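Local structure of leucine-rich-repeat protein (Methanosarcina barkeri, 4WNR) at residues K37-V42 with V200-I205; W81-K86 with K192-L197; L121-D126 with D153-F158. The protein binds GDP through the Ras-like Roc domain of a Roco protein, here a Roc-COR fragment, and probably, as part of the whole protein, has serine/threonine kinase activity. All coordinates share one frame; numbering follows the deposited sequence.

Interaction 1: K37-V42 with V200-I205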
loop_
_atom_site.group_PDB
_atom_site.type_symbol
_atom_site.label_atom_id
_atom_site.label_comp_id
_atom_site.label_asym_id
_atom_site.label_seq_id
_atom_site.Cartn_x
_atom_site.Cartn_y
_atom_site.Cartn_z
ATOM N N LYS A 37 4.535 20.724 14.880
ATOM C CA LYS A 37 3.180 20.630 14.329
ATOM C C LYS A 37 2.707 19.171 14.306
ATOM O O LYS A 37 3.529 18.253 14.295
ATOM C CB LYS A 37 3.125 21.214 12.911
ATOM C CG LYS A 37 3.042 22.733 12.852
ATOM C CD LYS A 37 4.389 23.395 13.089
ATOM C CE LYS A 37 4.310 24.898 12.863
ATOM N NZ LYS A 37 5.641 25.557 12.973
ATOM N N PRO A 38 1.377 18.954 14.297
ATOM C CA PRO A 38 0.838 17.596 14.234
ATOM C C PRO A 38 0.938 16.993 12.831
ATOM O O PRO A 38 0.923 17.726 11.836
ATOM C CB PRO A 38 -0.626 17.783 14.640
ATOM C CG PRO A 38 -0.955 19.169 14.214
ATOM C CD PRO A 38 0.307 19.968 14.360
ATOM N N LEU A 39 1.033 15.667 12.766
ATOM C CA LEU A 39 1.196 14.957 11.494
ATOM C C LEU A 39 -0.111 14.937 10.701
ATOM O O LEU A 39 -0.177 15.454 9.584
ATOM C CB LEU A 39 1.698 13.526 11.739
ATOM C CG LEU A 39 1.882 12.607 10.523
ATOM C CD1 LEU A 39 2.698 13.271 9.422
ATOM C CD2 LEU A 39 2.534 11.304 10.953
ATOM N N ASN A 40 -1.141 14.337 11.294
ATOM C CA ASN A 40 -2.478 14.264 10.694
ATOM C C ASN A 40 -2.497 13.676 9.281
ATOM O O ASN A 40 -3.115 14.234 8.371
ATOM C CB ASN A 40 -3.151 15.646 10.702
ATOM C CG ASN A 40 -3.230 16.263 12.090
ATOM O OD1 ASN A 40 -3.065 17.473 12.243
ATOM N ND2 ASN A 40 -3.491 15.444 13.107
ATOM N N GLU A 41 -1.809 12.550 9.110
ATOM C CA GLU A 41 -1.821 11.807 7.847
ATOM C C GLU A 41 -1.985 10.314 8.092
ATOM O O GLU A 41 -1.402 9.765 9.027
ATOM C CB GLU A 41 -0.545 12.053 7.036
ATOM C CG GLU A 41 -0.715 13.038 5.889
ATOM C CD GLU A 41 0.358 12.910 4.821
ATOM O OE1 GLU A 41 1.055 11.876 4.779
ATOM O OE2 GLU A 41 0.500 13.847 4.007
ATOM N N VAL A 42 -2.782 9.670 7.241
ATOM C CA VAL A 42 -3.025 8.230 7.323
ATOM C C VAL A 42 -3.086 7.641 5.921
ATOM O O VAL A 42 -3.634 8.257 5.006
ATOM C CB VAL A 42 -4.363 7.903 8.024
ATOM C CG1 VAL A 42 -4.421 6.429 8.404
ATOM C CG2 VAL A 42 -4.568 8.766 9.257
ATOM N N VAL A 200 -7.116 7.162 14.974
ATOM C CA VAL A 200 -5.907 6.349 14.765
ATOM C C VAL A 200 -4.779 6.846 15.673
ATOM O O VAL A 200 -4.686 8.040 15.956
ATOM C CB VAL A 200 -5.437 6.327 13.289
ATOM C CG1 VAL A 200 -6.525 5.762 12.388
ATOM C CG2 VAL A 200 -5.006 7.708 12.815
ATOM N N GLU A 201 -3.928 5.922 16.117
ATOM C CA GLU A 201 -2.938 6.208 17.163
ATOM C C GLU A 201 -1.935 7.304 16.802
ATOM O O GLU A 201 -1.558 8.104 17.660
ATOM C CB GLU A 201 -2.184 4.933 17.559
ATOM C CG GLU A 201 -3.041 3.917 18.304
ATOM C CD GLU A 201 -2.221 2.927 19.114
ATOM O OE1 GLU A 201 -2.417 1.704 18.936
ATOM O OE2 GLU A 201 -1.381 3.366 19.929
ATOM N N HIS A 202 -1.513 7.349 15.540
ATOM C CA HIS A 202 -0.495 8.316 15.106
ATOM C C HIS A 202 -1.081 9.636 14.583
ATOM O O HIS A 202 -0.375 10.433 13.959
ATOM C CB HIS A 202 0.446 7.685 14.069
ATOM C CG HIS A 202 -0.123 7.616 12.686
ATOM N ND1 HIS A 202 -1.032 6.655 12.301
ATOM C CD2 HIS A 202 0.101 8.381 11.592
ATOM C CE1 HIS A 202 -1.351 6.838 11.033
ATOM N NE2 HIS A 202 -0.675 7.878 10.579
ATOM N N MET A 203 -2.361 9.869 14.854
ATOM C CA MET A 203 -3.005 11.138 14.513
ATOM C C MET A 203 -2.626 12.212 15.535
ATOM O O MET A 203 -2.452 13.382 15.186
ATOM C CB MET A 203 -4.529 10.977 14.468
ATOM C CG MET A 203 -5.200 11.776 13.365
ATOM S SD MET A 203 -4.766 11.139 11.735
ATOM C CE MET A 203 -5.529 12.363 10.678
ATOM N N GLN A 204 -2.503 11.800 16.795
ATOM C CA GLN A 204 -2.116 12.695 17.887
ATOM C C GLN A 204 -0.607 12.953 17.935
ATOM O O GLN A 204 -0.165 13.915 18.566
ATOM C CB GLN A 204 -2.580 12.120 19.230
ATOM C CG GLN A 204 -4.085 11.915 19.337
ATOM C CD GLN A 204 -4.863 13.218 19.264
ATOM O OE1 GLN A 204 -4.585 14.161 20.008
ATOM N NE2 GLN A 204 -5.845 13.279 18.368
ATOM N N ILE A 205 0.175 12.094 17.280
ATOM C CA ILE A 205 1.633 12.248 17.239
ATOM C C ILE A 205 2.017 13.494 16.438
ATOM O O ILE A 205 1.390 13.813 15.425
ATOM C CB ILE A 205 2.325 10.993 16.655
ATOM C CG1 ILE A 205 2.120 9.798 17.597
ATOM C CG2 ILE A 205 3.817 11.239 16.440
ATOM C CD1 ILE A 205 2.623 8.472 17.061
#
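Leu39 and Ile205 are joined by a backbone bond, Leu39 N to Ile205 O (3.3 Å), that is close to straight at 167°. A second bond comes from a side chain: His202 NE2 donates to Glu41 O at 2.5 Å, a length that should not be pressed at this resolution. The acceptor lies tilted from the imidazole plane by 30°. His202 CG sits between its own backbone N and carbonyl carbon (chi1 79°), and from there the ring turns its NE2 side to the strand. Leu39 CD2 meets the same ring in plane at its edge, 3.9 Å from His202 CD2. The carboxylate of Glu41 is engaged elsewhere, in a salt bridge to Lys215.

The two bonds illustrate how a strand is tied to the chain that follows the last Roc helix. Residues 37-42 belong to the central strand of the Ras-like Roc sheet, interrupted near Asn40, while 200-205 carry the chain out of helix 186-198 toward strand 206-208, which pairs antiparallel with that strand and probably leads toward the COR part.

Farther from the polar bonds the packing is apolar. Met203, bent at chi2, crosses Val42 at about a right angle, with SD 3.4 Å from Val42 CG2. Its methyl group continues to the backbone at the break in the strand, CE lying 3.6 Å from Asn40 CA. Val42 and Val200 meet tip to tip, their CG2 atoms 3.7 Å apart. Leu256 of helix 243-256 touches both Leu39 and His202, and Ile90 of the neighbouring strand touches Met203.

Interaction 2: W81-K86 with K192-L197. With SO4 (sulfate ion), chain F.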
loop_
_atom_site.group_PDB
_atom_site.type_symbol
_atom_site.label_atom_id
_atom_site.label_comp_id
_atom_site.label_asym_id
_atom_site.label_seq_id
_atom_site.Cartn_x
_atom_site.Cartn_y
_atom_site.Cartn_z
ATOM N N TRP A 81 -6.721 12.579 -0.517
ATOM C CA TRP A 81 -7.982 13.160 -0.056
ATOM C C TRP A 81 -7.776 13.891 1.268
ATOM O O TRP A 81 -6.816 13.625 1.989
ATOM C CB TRP A 81 -9.023 12.048 0.109
ATOM C CG TRP A 81 -10.406 12.518 0.465
ATOM C CD1 TRP A 81 -11.189 13.378 -0.247
ATOM C CD2 TRP A 81 -11.174 12.129 1.609
ATOM N NE1 TRP A 81 -12.394 13.558 0.388
ATOM C CE2 TRP A 81 -12.411 12.801 1.530
ATOM C CE3 TRP A 81 -10.934 11.281 2.697
ATOM C CZ2 TRP A 81 -13.407 12.652 2.496
ATOM C CZ3 TRP A 81 -11.926 11.131 3.658
ATOM C CH2 TRP A 81 -13.148 11.815 3.550
ATOM N N GLY A 82 -8.674 14.819 1.579
ATOM C CA GLY A 82 -8.617 15.548 2.843
ATOM C C GLY A 82 -9.954 16.115 3.280
ATOM O O GLY A 82 -10.843 16.349 2.459
ATOM N N PHE A 83 -10.090 16.322 4.587
ATOM C CA PHE A 83 -11.271 16.961 5.167
ATOM C C PHE A 83 -10.880 17.721 6.430
ATOM O O PHE A 83 -9.882 17.394 7.074
ATOM C CB PHE A 83 -12.361 15.929 5.473
ATOM C CG PHE A 83 -11.958 14.892 6.485
ATOM C CD1 PHE A 83 -11.248 13.764 6.097
ATOM C CD2 PHE A 83 -12.302 15.036 7.823
ATOM C CE1 PHE A 83 -10.881 12.804 7.027
ATOM C CE2 PHE A 83 -11.938 14.080 8.757
ATOM C CZ PHE A 83 -11.228 12.962 8.358
ATOM N N LYS A 84 -11.670 18.733 6.776
ATOM C CA LYS A 84 -11.373 19.582 7.928
ATOM C C LYS A 84 -12.300 19.258 9.098
ATOM O O LYS A 84 -13.507 19.488 9.021
ATOM C CB LYS A 84 -11.496 21.060 7.547
ATOM C CG LYS A 84 -10.858 22.004 8.554
ATOM C CD LYS A 84 -10.816 23.435 8.044
ATOM C CE LYS A 84 -10.038 24.338 8.990
ATOM N NZ LYS A 84 -9.984 25.745 8.504
ATOM N N ASP A 85 -11.731 18.704 10.164
ATOM C CA ASP A 85 -12.463 18.488 11.410
ATOM C C ASP A 85 -12.094 19.606 12.366
ATOM O O ASP A 85 -10.965 19.651 12.862
ATOM C CB ASP A 85 -12.088 17.147 12.036
ATOM C CG ASP A 85 -12.640 16.986 13.444
ATOM O OD1 ASP A 85 -13.879 16.901 13.592
ATOM O OD2 ASP A 85 -11.836 16.942 14.403
ATOM N N LYS A 86 -13.042 20.504 12.625
ATOM C CA LYS A 86 -12.780 21.666 13.466
ATOM C C LYS A 86 -11.575 22.423 12.895
ATOM O O LYS A 86 -11.561 22.745 11.705
ATOM C CB LYS A 86 -12.574 21.234 14.924
ATOM C CG LYS A 86 -13.871 20.903 15.634
ATOM C CD LYS A 86 -13.635 20.008 16.836
ATOM C CE LYS A 86 -14.938 19.409 17.331
ATOM N NZ LYS A 86 -14.699 18.294 18.285
ATOM N N LYS A 192 -18.547 7.158 9.378
ATOM C CA LYS A 192 -17.761 6.252 10.224
ATOM C C LYS A 192 -16.275 6.277 9.850
ATOM O O LYS A 192 -15.410 6.152 10.718
ATOM C CB LYS A 192 -18.304 4.820 10.130
ATOM C CG LYS A 192 -17.587 3.799 11.009
ATOM C CD LYS A 192 -17.716 4.114 12.490
ATOM C CE LYS A 192 -17.198 2.964 13.341
ATOM N NZ LYS A 192 -17.252 3.275 14.797
ATOM N N LEU A 193 -15.989 6.430 8.559
ATOM C CA LEU A 193 -14.608 6.522 8.079
ATOM C C LEU A 193 -13.922 7.760 8.651
ATOM O O LEU A 193 -12.830 7.667 9.212
ATOM C CB LEU A 193 -14.567 6.555 6.546
ATOM C CG LEU A 193 -13.188 6.633 5.879
ATOM C CD1 LEU A 193 -12.309 5.454 6.265
ATOM C CD2 LEU A 193 -13.340 6.708 4.368
ATOM N N LYS A 194 -14.577 8.910 8.509
ATOM C CA LYS A 194 -14.071 10.172 9.057
ATOM C C LYS A 194 -13.826 10.079 10.563
ATOM O O LYS A 194 -12.819 10.576 11.064
ATOM C CB LYS A 194 -15.051 11.316 8.773
ATOM C CG LYS A 194 -15.109 11.752 7.319
ATOM C CD LYS A 194 -16.298 12.671 7.072
ATOM C CE LYS A 194 -16.441 13.039 5.602
ATOM N NZ LYS A 194 -15.433 14.048 5.170
ATOM N N LYS A 195 -14.746 9.431 11.273
ATOM C CA LYS A 195 -14.670 9.325 12.731
ATOM C C LYS A 195 -13.518 8.426 13.173
ATOM O O LYS A 195 -12.783 8.770 14.097
ATOM C CB LYS A 195 -15.998 8.815 13.304
ATOM C CG LYS A 195 -16.081 8.863 14.826
ATOM C CD LYS A 195 -17.482 9.205 15.322
ATOM C CE LYS A 195 -18.488 8.093 15.061
ATOM N NZ LYS A 195 -18.326 6.947 15.999
ATOM N N GLU A 196 -13.363 7.284 12.510
ATOM C CA GLU A 196 -12.294 6.332 12.835
ATOM C C GLU A 196 -10.913 6.811 12.375
ATOM O O GLU A 196 -9.901 6.433 12.966
ATOM C CB GLU A 196 -12.601 4.955 12.240
ATOM C CG GLU A 196 -13.791 4.249 12.880
ATOM C CD GLU A 196 -13.582 3.927 14.352
ATOM O OE1 GLU A 196 -12.430 3.660 14.759
ATOM O OE2 GLU A 196 -14.576 3.939 15.108
ATOM N N LEU A 197 -10.878 7.630 11.325
ATOM C CA LEU A 197 -9.625 8.229 10.846
ATOM C C LEU A 197 -9.011 9.175 11.880
ATOM O O LEU A 197 -7.790 9.248 12.011
ATOM C CB LEU A 197 -9.840 8.974 9.523
ATOM C CG LEU A 197 -9.827 8.122 8.248
ATOM C CD1 LEU A 197 -10.411 8.900 7.079
ATOM C CD2 LEU A 197 -8.420 7.643 7.919
HETATM S S SO4 F . -21.018 4.245 15.276
HETATM O O1 SO4 F . -21.796 5.331 15.913
HETATM O O2 SO4 F . -21.160 3.001 16.064
HETATM O O3 SO4 F . -21.513 4.018 13.900
HETATM O O4 SO4 F . -19.591 4.632 15.228
#
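Lys194 runs over Phe83 with its chain pointing the opposite way, the aliphatic part of the lysine laid over one face of the phenyl ring. Lys194 CG stands above the middle of that face, 4.1 Å from the centroid and only 8° off the ring normal, a clear CH-pi contact. The chain then bends at its end (chi4 -75°), turning NZ to a point 3.6 Å from Phe83 CB. There it also meets Trp81, the third large contributor: Lys194 NZ is 3.6 Å from Trp81 CH2, approaching the indole obliquely, and the two side chains cross at about a right angle. The methylenes of this long lysine thus cover the phenyl face, and its ammonium end reaches both aromatic residues.

Leu197, one turn further along, closes the inner side. Its CD1 lies 3.9 Å from Phe83 CE1 and comes to the indole at the edge, near the ring plane. Lys192 and Lys195 do not touch the strand; the NZ atoms of both donate to O4 of a sulfate ion, probably from the crystallisation liquor, and Lys192 NZ also bridges to Glu196 OE2.

The helix and strand axes are 10.8 Å apart at 73°. This is helix-on-sheet packing of the Ras-like G domain, in which the last helix of Roc, 186-198, lies against the antiparallel hairpin of strands 77-85 and 88-96 at the margin of the sheet.

Interaction 3: L121-D126 with D153-F158. With GDP (guanosine-5'-diphosphate), chain B.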
loop_
_atom_site.group_PDB
_atom_site.type_symbol
_atom_site.label_atom_id
_atom_site.label_comp_id
_atom_site.label_asym_id
_atom_site.label_seq_id
_atom_site.Cartn_x
_atom_site.Cartn_y
_atom_site.Cartn_z
ATOM N N LEU A 121 -16.296 -6.408 0.183
ATOM C CA LEU A 121 -16.784 -7.763 -0.071
ATOM C C LEU A 121 -18.018 -7.749 -0.967
ATOM O O LEU A 121 -18.626 -6.701 -1.187
ATOM C CB LEU A 121 -17.137 -8.452 1.249
ATOM C CG LEU A 121 -16.033 -8.549 2.302
ATOM C CD1 LEU A 121 -16.612 -9.028 3.624
ATOM C CD2 LEU A 121 -14.913 -9.471 1.839
ATOM N N ASP A 122 -18.375 -8.923 -1.479
ATOM C CA ASP A 122 -19.614 -9.106 -2.243
ATOM C C ASP A 122 -20.144 -10.536 -2.107
ATOM O O ASP A 122 -19.446 -11.423 -1.611
ATOM C CB ASP A 122 -19.415 -8.737 -3.718
ATOM C CG ASP A 122 -18.399 -9.616 -4.417
ATOM O OD1 ASP A 122 -17.478 -10.127 -3.745
ATOM O OD2 ASP A 122 -18.520 -9.789 -5.648
ATOM N N SER A 123 -21.377 -10.743 -2.560
ATOM C CA SER A 123 -22.085 -12.012 -2.354
ATOM C C SER A 123 -21.521 -13.170 -3.176
ATOM O O SER A 123 -21.291 -14.256 -2.639
ATOM C CB SER A 123 -23.574 -11.845 -2.668
ATOM O OG SER A 123 -23.764 -11.353 -3.983
ATOM N N ARG A 124 -21.295 -12.930 -4.467
ATOM C CA ARG A 124 -20.894 -13.985 -5.411
ATOM C C ARG A 124 -19.803 -14.905 -4.858
ATOM O O ARG A 124 -19.902 -16.129 -4.967
ATOM C CB ARG A 124 -20.449 -13.380 -6.748
ATOM C CG ARG A 124 -21.598 -12.820 -7.578
ATOM C CD ARG A 124 -21.234 -12.685 -9.050
ATOM N NE ARG A 124 -20.304 -11.584 -9.303
ATOM C CZ ARG A 124 -20.645 -10.298 -9.388
ATOM N NH1 ARG A 124 -21.907 -9.907 -9.229
ATOM N NH2 ARG A 124 -19.710 -9.387 -9.630
ATOM N N ARG A 125 -18.772 -14.311 -4.264
ATOM C CA ARG A 125 -17.726 -15.076 -3.589
ATOM C C ARG A 125 -18.166 -15.363 -2.154
ATOM O O ARG A 125 -18.113 -14.487 -1.289
ATOM C CB ARG A 125 -16.399 -14.317 -3.619
ATOM C CG ARG A 125 -15.874 -14.101 -5.029
ATOM C CD ARG A 125 -14.686 -13.154 -5.066
ATOM N NE ARG A 125 -14.457 -12.640 -6.415
ATOM C CZ ARG A 125 -15.179 -11.684 -7.002
ATOM N NH1 ARG A 125 -16.201 -11.112 -6.369
ATOM N NH2 ARG A 125 -14.880 -11.299 -8.236
ATOM N N ASP A 126 -18.607 -16.597 -1.919
ATOM C CA ASP A 126 -19.230 -16.977 -0.649
ATOM C C ASP A 126 -18.200 -17.124 0.477
ATOM O O ASP A 126 -17.363 -18.029 0.450
ATOM C CB ASP A 126 -20.023 -18.282 -0.822
ATOM C CG ASP A 126 -21.033 -18.524 0.297
ATOM O OD1 ASP A 126 -21.144 -17.691 1.224
ATOM O OD2 ASP A 126 -21.727 -19.561 0.243
ATOM N N ASP A 153 -27.665 -4.497 -4.001
ATOM C CA ASP A 153 -28.694 -4.401 -5.041
ATOM C C ASP A 153 -28.786 -5.687 -5.871
ATOM O O ASP A 153 -29.867 -6.055 -6.331
ATOM C CB ASP A 153 -28.441 -3.199 -5.959
ATOM C CG ASP A 153 -27.093 -3.258 -6.649
ATOM O OD1 ASP A 153 -26.076 -3.441 -5.948
ATOM O OD2 ASP A 153 -27.042 -3.113 -7.887
ATOM N N GLU A 154 -27.651 -6.359 -6.057
ATOM C CA GLU A 154 -27.606 -7.649 -6.752
ATOM C C GLU A 154 -27.965 -8.815 -5.831
ATOM O O GLU A 154 -28.471 -9.836 -6.294
ATOM C CB GLU A 154 -26.221 -7.885 -7.356
ATOM C CG GLU A 154 -25.866 -6.923 -8.480
ATOM C CD GLU A 154 -24.591 -7.310 -9.210
ATOM O OE1 GLU A 154 -23.725 -7.976 -8.601
ATOM O OE2 GLU A 154 -24.453 -6.944 -10.397
ATOM N N ASN A 155 -27.690 -8.661 -4.536
ATOM C CA ASN A 155 -27.999 -9.690 -3.540
ATOM C C ASN A 155 -28.334 -9.060 -2.181
ATOM O O ASN A 155 -27.450 -8.877 -1.346
ATOM C CB ASN A 155 -26.827 -10.670 -3.414
ATOM C CG ASN A 155 -27.193 -11.934 -2.648
ATOM O OD1 ASN A 155 -27.948 -11.893 -1.675
ATOM N ND2 ASN A 155 -26.647 -13.068 -3.082
ATOM N N PRO A 156 -29.619 -8.720 -1.960
ATOM C CA PRO A 156 -30.077 -8.095 -0.710
ATOM C C PRO A 156 -29.819 -8.921 0.551
ATOM O O PRO A 156 -29.525 -8.358 1.606
ATOM C CB PRO A 156 -31.586 -7.933 -0.928
ATOM C CG PRO A 156 -31.756 -7.889 -2.405
ATOM C CD PRO A 156 -30.701 -8.798 -2.959
ATOM N N SER A 157 -29.924 -10.241 0.437
ATOM C CA SER A 157 -29.809 -11.137 1.592
ATOM C C SER A 157 -28.371 -11.348 2.084
ATOM O O SER A 157 -28.161 -12.023 3.091
ATOM C CB SER A 157 -30.439 -12.494 1.263
ATOM O OG SER A 157 -29.792 -13.102 0.158
ATOM N N PHE A 158 -27.394 -10.779 1.381
ATOM C CA PHE A 158 -25.982 -10.947 1.733
ATOM C C PHE A 158 -25.663 -10.358 3.107
ATOM O O PHE A 158 -25.792 -9.153 3.320
ATOM C CB PHE A 158 -25.086 -10.306 0.668
ATOM C CG PHE A 158 -23.614 -10.399 0.970
ATOM C CD1 PHE A 158 -23.008 -11.632 1.180
ATOM C CD2 PHE A 158 -22.829 -9.252 1.029
ATOM C CE1 PHE A 158 -21.653 -11.720 1.455
ATOM C CE2 PHE A 158 -21.473 -9.334 1.302
ATOM C CZ PHE A 158 -20.884 -10.569 1.515
HETATM P PB GDP B . -12.408 -3.597 -8.284
HETATM O O1B GDP B . -13.476 -3.873 -7.112
HETATM O O2B GDP B . -11.341 -2.571 -7.661
HETATM O O3B GDP B . -11.754 -4.848 -8.731
HETATM O O3A GDP B . -13.091 -2.768 -9.482
HETATM P PA GDP B . -14.663 -2.437 -9.572
HETATM O O1A GDP B . -15.241 -2.079 -8.263
HETATM O O2A GDP B . -14.725 -1.199 -10.600
HETATM O "O5'" GDP B . -15.372 -3.675 -10.324
HETATM C "C5'" GDP B . -16.624 -4.121 -9.905
HETATM C "C4'" GDP B . -17.560 -4.177 -11.131
HETATM O "O4'" GDP B . -18.918 -4.264 -10.650
HETATM C "C3'" GDP B . -17.521 -2.914 -11.990
HETATM O "O3'" GDP B . -17.978 -3.214 -13.317
HETATM C "C2'" GDP B . -18.488 -1.992 -11.291
HETATM O "O2'" GDP B . -19.122 -1.110 -12.232
HETATM C "C1'" GDP B . -19.520 -2.941 -10.694
HETATM N N9 GDP B . -19.947 -2.535 -9.321
HETATM C C8 GDP B . -19.210 -2.025 -8.334
HETATM N N7 GDP B . -19.998 -1.814 -7.288
HETATM C C5 GDP B . -21.230 -2.192 -7.615
HETATM C C6 GDP B . -22.367 -2.179 -6.917
HETATM O O6 GDP B . -22.400 -1.771 -5.758
HETATM N N1 GDP B . -23.542 -2.642 -7.512
HETATM C C2 GDP B . -23.488 -3.107 -8.831
HETATM N N2 GDP B . -24.587 -3.554 -9.430
HETATM N N3 GDP B . -22.313 -3.095 -9.482
HETATM C C4 GDP B . -21.199 -2.642 -8.878
#
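Phe158 presents one face of its ring to the backbone of Asp122 and Ser123. Ser123 CA lies 3.9 Å from the ring centroid, 20° off the normal, making a CH-pi contact, and Ser123 N stands over the ring centre. Asp122 C covers the same face nearer the rim, while Leu121 CB comes to the edge, 4.3 Å from Phe158 CZ. Phe158 CG is anti to the backbone N (chi1 178°), directed to the 121-126 loop. An alanine here, keeping CB but lacking the ring, would probably leave a gap against Asp122 and the Ser123 backbone and the loop less firmly packed.

Beside the ring, Ser123 OG lies 3.2 Å from Asn155 CB. Asn155 begins a type I turn ending at Phe158, and Ser157 OG donates to its OD1 at 2.9 Å, in the carbonyl plane, which fixes the amide's rotation.

Segment 153-158 borders the guanine end of the nucleotide pocket; 121-126 lies next to it, near Ala52 and Lys151. Asp153 is the aspartate of the NKxD motif of G proteins, gripping the base with both carboxylate oxygens: OD1 takes GDP N1 at 3.1 Å and OD2 takes GDP N2 at 2.9 Å.

On the outer side Arg124 and Glu154 meet at a slant, the guanidinium and carboxylate planes turned 63° from each other. The salt bridge, Arg124 NH1 to Glu154 OE1 (2.7 Å), includes only a weak hydrogen bond. Lys151 comes close to Arg124, so Glu154 probably offsets some of the like-charge repulsion there. Asp122, turned away from Phe158, forms its own salt bridge to Arg125.

Overall arrangement
Three contacts of one Roc-COR fragment show chemistry varying with place. Interaction 1 is the buried one, combining backbone and histidine bonds with apolar packing where the Roc sheet meets the chain that follows its last helix. Interaction 2, partly buried, relies on aromatic, aliphatic and lysine contacts. These two are neighbours on the same sheet, their centres 12 Å apart, and Leu197 touches both Val42 and Met203. Interaction 3, also partly buried, joins two loops at the nucleotide end by ring-to-backbone packing and an exposed ion pair; its nearest atoms are about 14 Å from interaction 2. Along the chain it is nested inside interaction 2, itself nested inside interaction 1.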